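Local coordinates for putative pyridoxal phosphate-dependent transferase (Clostridium difficile, PDB 4DQ6), which probably acts as a pyridoxal-5'-phosphate-dependent transferase of the class I and II aminotransferase family, at residues A[77-82]-A[206-211]. Sequence-based numbering, arbitrary orientation.
Sequences VNWLYR and HSDIIL. With PLP (pyridoxal-5'-phosphate), chain C.
The type I beta turn His206–Ile209, in the loop that follows strand 199-203 of the seven-stranded sheet of this aminotransferase-like fold, is tied to helix 70-84 by one buried indole–carboxylate bond between Trp79 and Asp208. Trp79 NE1 donates to Asp208 OD1 over 2.9 Å, moderately bent with an N-H...O angle of 153°. The acceptor sits at the edge of the indole, close to the ring plane, whereas the N-H reaches OD1 on its syn side but well out of the carboxylate plane; the two flat groups stand nearly perpendicular, 88° apart. With CG anti to the backbone N (chi1 -171°), Trp79 places the NE1 edge of its indole at the Asp208 carboxylate. Asp208 OD2, 3.4 Å from the same NE1, accepts a hydrogen bond from Thr239 OG1, so the carboxylate is gripped at both oxygens and its rotation is restrained. Leu292 of helix 289-313 and the ring of Tyr285 pack against the indole. Ile209 N to His206 O (3.0 Å) closes the turn. His206, its first residue and two before Asp208, belongs to the pyridoxal-5'-phosphate pocket: its NE2 lies 2.7 Å from O3 of pyridoxal-5'-phosphate in a hydrogen bond near the imidazole plane.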
ATOM      1  N   VAL A  77       1.010  21.161  -1.211  1.00 17.08           N
ATOM      2  CA  VAL A  77       1.430  22.411  -0.578  1.00 17.71           C
ATOM      3  C   VAL A  77       0.472  23.529  -0.972  1.00 17.82           C
ATOM      4  O   VAL A  77       0.035  24.307  -0.159  1.00 17.46           O
ATOM      5  CB  VAL A  77       2.884  22.792  -0.975  1.00 19.12           C
ATOM      6  CG1 VAL A  77       3.230  24.213  -0.515  1.00 20.11           C
ATOM      7  CG2 VAL A  77       3.859  21.753  -0.413  1.00 18.90           C
ATOM      8  N   ASN A  78       0.133  23.603  -2.257  1.00 18.25           N
ATOM      9  CA  ASN A  78      -0.767  24.650  -2.732  1.00 19.60           C
ATOM     10  C   ASN A  78      -2.160  24.544  -2.208  1.00 18.15           C
ATOM     11  O   ASN A  78      -2.763  25.533  -1.848  1.00 18.74           O
ATOM     12  CB  ASN A  78      -0.749  24.663  -4.266  1.00 21.21           C
ATOM     13  CG  ASN A  78       0.603  25.102  -4.799  1.00 24.83           C
ATOM     14  OD1 ASN A  78       1.404  25.756  -4.063  1.00 29.13           O
ATOM     15  ND2 ASN A  78       0.908  24.750  -6.050  1.00 27.60           N
ATOM     16  N   TRP A  79      -2.692  23.328  -2.119  1.00 16.25           N
ATOM     17  CA  TRP A  79      -3.991  23.112  -1.421  1.00 15.63           C
ATOM     18  C   TRP A  79      -4.012  23.592  -0.003  1.00 15.77           C
ATOM     19  O   TRP A  79      -4.896  24.305   0.437  1.00 16.00           O
ATOM     20  CB  TRP A  79      -4.296  21.624  -1.446  1.00 14.78           C
ATOM     21  CG  TRP A  79      -5.672  21.300  -0.961  1.00 14.68           C
ATOM     22  CD1 TRP A  79      -6.042  20.732   0.255  1.00 14.53           C
ATOM     23  CD2 TRP A  79      -6.911  21.358  -1.740  1.00 14.67           C
ATOM     24  NE1 TRP A  79      -7.390  20.532   0.298  1.00 14.39           N
ATOM     25  CE2 TRP A  79      -7.962  20.864  -0.897  1.00 15.11           C
ATOM     26  CE3 TRP A  79      -7.241  21.810  -3.026  1.00 15.33           C
ATOM     27  CZ2 TRP A  79      -9.297  20.810  -1.329  1.00 15.36           C
ATOM     28  CZ3 TRP A  79      -8.551  21.700  -3.459  1.00 16.65           C
ATOM     29  CH2 TRP A  79      -9.565  21.244  -2.605  1.00 15.80           C
ATOM     30  N   LEU A  80      -3.015  23.203   0.780  1.00 16.28           N
ATOM     31  CA  LEU A  80      -3.049  23.549   2.173  1.00 16.90           C
ATOM     32  C   LEU A  80      -2.965  25.075   2.359  1.00 16.83           C
ATOM     33  O   LEU A  80      -3.576  25.616   3.289  1.00 16.58           O
ATOM     34  CB  LEU A  80      -1.895  22.873   2.914  1.00 17.01           C
ATOM     35  CG  LEU A  80      -1.928  21.350   3.015  1.00 19.18           C
ATOM     36  CD1 LEU A  80      -0.767  20.751   3.848  1.00 17.85           C
ATOM     37  CD2 LEU A  80      -3.245  20.801   3.414  1.00 21.49           C
ATOM     38  N   TYR A  81      -2.185  25.760   1.533  1.00 17.23           N
ATOM     39  CA  TYR A  81      -2.219  27.206   1.610  1.00 18.62           C
ATOM     40  C   TYR A  81      -3.539  27.839   1.152  1.00 18.04           C
ATOM     41  O   TYR A  81      -4.090  28.660   1.858  1.00 18.81           O
ATOM     42  CB  TYR A  81      -1.034  27.875   0.884  1.00 20.01           C
ATOM     43  CG  TYR A  81      -1.035  29.346   1.189  1.00 21.83           C
ATOM     44  CD1 TYR A  81      -0.650  29.807   2.427  1.00 22.67           C
ATOM     45  CD2 TYR A  81      -1.500  30.255   0.271  1.00 23.71           C
ATOM     46  CE1 TYR A  81      -0.695  31.148   2.733  1.00 24.66           C
ATOM     47  CE2 TYR A  81      -1.547  31.595   0.567  1.00 25.43           C
ATOM     48  CZ  TYR A  81      -1.143  32.031   1.795  1.00 24.99           C
ATOM     49  OH  TYR A  81      -1.211  33.363   2.082  1.00 26.23           O
ATOM     50  N   ARG A  82      -4.053  27.407   0.004  1.00 18.85           N
ATOM     51  CA  ARG A  82      -5.264  28.009  -0.579  1.00 20.66           C
ATOM     52  C   ARG A  82      -6.461  27.814   0.317  1.00 19.41           C
ATOM     53  O   ARG A  82      -7.266  28.701   0.507  1.00 19.38           O
ATOM     54  CB  ARG A  82      -5.707  27.268  -1.843  1.00 23.10           C
ATOM     55  CG  ARG A  82      -4.773  27.192  -3.014  1.00 26.40           C
ATOM     56  CD  ARG A  82      -5.578  27.371  -4.286  1.00 26.68           C
ATOM     57  NE  ARG A  82      -6.438  26.269  -4.723  1.00 24.34           N
ATOM     58  CZ  ARG A  82      -6.024  25.049  -5.050  1.00 26.86           C
ATOM     59  NH1 ARG A  82      -4.765  24.702  -4.902  1.00 27.95           N
ATOM     60  NH2 ARG A  82      -6.884  24.168  -5.496  1.00 26.98           N
ATOM     61  N   HIS A 206     -10.586  14.621   7.606  1.00 11.48           N
ATOM     62  CA  HIS A 206     -11.868  15.255   7.170  1.00 12.04           C
ATOM     63  C   HIS A 206     -11.763  16.758   6.978  1.00 11.88           C
ATOM     64  O   HIS A 206     -12.782  17.464   6.921  1.00 12.77           O
ATOM     65  CB  HIS A 206     -12.999  14.973   8.159  1.00 12.51           C
ATOM     66  CG  HIS A 206     -13.309  13.522   8.379  1.00 12.95           C
ATOM     67  ND1 HIS A 206     -14.252  12.846   7.604  1.00 13.85           N
ATOM     68  CD2 HIS A 206     -12.755  12.589   9.243  1.00 13.19           C
ATOM     69  CE1 HIS A 206     -14.297  11.569   8.013  1.00 14.10           C
ATOM     70  NE2 HIS A 206     -13.364  11.392   9.006  1.00 14.63           N
ATOM     71  N   SER A 207     -10.556  17.274   6.798  1.00 11.46           N
ATOM     72  CA  SER A 207     -10.245  18.708   6.892  1.00 12.38           C
ATOM     73  C   SER A 207     -10.912  19.541   5.793  1.00 12.56           C
ATOM     74  O   SER A 207     -11.148  20.730   5.956  1.00 13.47           O
ATOM     75  CB  SER A 207      -8.733  18.935   6.799  1.00 12.38           C
ATOM     76  OG  SER A 207      -8.205  18.361   5.605  1.00 13.53           O
ATOM     77  N   ASP A 208     -11.338  18.899   4.709  1.00 12.45           N
ATOM     78  CA  ASP A 208     -12.000  19.624   3.612  1.00 12.62           C
ATOM     79  C   ASP A 208     -13.508  19.561   3.683  1.00 12.41           C
ATOM     80  O   ASP A 208     -14.193  20.210   2.866  1.00 13.57           O
ATOM     81  CB  ASP A 208     -11.563  19.090   2.229  1.00 12.77           C
ATOM     82  CG  ASP A 208     -10.034  19.105   2.013  1.00 13.73           C
ATOM     83  OD1 ASP A 208      -9.412  20.127   2.275  1.00 14.17           O
ATOM     84  OD2 ASP A 208      -9.459  18.099   1.492  1.00 14.56           O
ATOM     85  N   ILE A 209     -14.024  18.676   4.513  1.00 12.34           N
ATOM     86  CA  ILE A 209     -15.460  18.458   4.599  1.00 13.21           C
ATOM     87  C   ILE A 209     -16.014  19.287   5.742  1.00 12.53           C
ATOM     88  O   ILE A 209     -16.180  18.814   6.878  1.00 12.55           O
ATOM     89  CB  ILE A 209     -15.811  16.962   4.689  1.00 13.61           C
ATOM     90  CG1 ILE A 209     -15.184  16.198   3.467  1.00 13.92           C
ATOM     91  CG2 ILE A 209     -17.337  16.799   4.710  1.00 12.77           C
ATOM     92  CD1 ILE A 209     -15.216  14.695   3.685  1.00 15.84           C
ATOM     93  N   ILE A 210     -16.167  20.556   5.456  1.00 13.09           N
ATOM     94  CA  ILE A 210     -16.544  21.580   6.413  1.00 13.00           C
ATOM     95  C   ILE A 210     -17.763  22.328   5.980  1.00 13.81           C
ATOM     96  O   ILE A 210     -17.851  22.715   4.813  1.00 14.27           O
ATOM     97  CB  ILE A 210     -15.375  22.582   6.607  1.00 13.37           C
ATOM     98  CG1 ILE A 210     -14.028  21.885   6.871  1.00 13.75           C
ATOM     99  CG2 ILE A 210     -15.697  23.593   7.696  1.00 14.06           C
ATOM    100  CD1 ILE A 210     -13.935  21.112   8.203  1.00 13.03           C
ATOM    101  N   LEU A 211     -18.735  22.478   6.857  1.00 14.77           N
ATOM    102  CA  LEU A 211     -20.008  23.102   6.508  1.00 16.21           C
ATOM    103  C   LEU A 211     -19.951  24.607   6.696  1.00 17.25           C
ATOM    104  O   LEU A 211     -18.950  25.163   7.258  1.00 18.19           O
ATOM    105  CB  LEU A 211     -21.135  22.454   7.336  1.00 17.10           C
ATOM    106  CG  LEU A 211     -21.392  20.971   7.130  1.00 19.07           C
ATOM    107  CD1 LEU A 211     -22.725  20.531   7.701  1.00 18.72           C
ATOM    108  CD2 LEU A 211     -21.314  20.685   5.645  1.00 20.29           C
TER
HETATM  109  N1  PLP C 401      -9.032   8.821  10.058  1.00 18.65           N
HETATM  110  C2  PLP C 401     -10.351   9.129  10.284  1.00 17.65           C
HETATM  111  C2A PLP C 401     -10.826  10.019  11.392  1.00 17.10           C
HETATM  112  C3  PLP C 401     -11.390   8.606   9.426  1.00 20.79           C
HETATM  113  O3  PLP C 401     -12.667   8.881   9.654  1.00 22.34           O
HETATM  114  C4  PLP C 401     -11.013   7.746   8.315  1.00 20.20           C
HETATM  115  C4A PLP C 401     -12.052   7.123   7.420  1.00 26.28           C
HETATM  116  C5  PLP C 401      -9.595   7.474   8.137  1.00 21.50           C
HETATM  117  C6  PLP C 401      -8.649   8.022   9.034  1.00 19.17           C
HETATM  118  C5A PLP C 401      -9.190   6.619   6.977  1.00 23.90           C
HETATM  119  O4P PLP C 401      -7.963   6.082   7.344  1.00 31.94           O
HETATM  120  P   PLP C 401      -7.147   5.332   6.163  1.00 33.76           P
HETATM  121  O1P PLP C 401      -6.559   6.439   5.360  1.00 22.43           O
HETATM  122  O2P PLP C 401      -6.151   4.469   7.037  1.00 26.52           O
HETATM  123  O3P PLP C 401      -8.266   4.584   5.375  1.00 30.25           O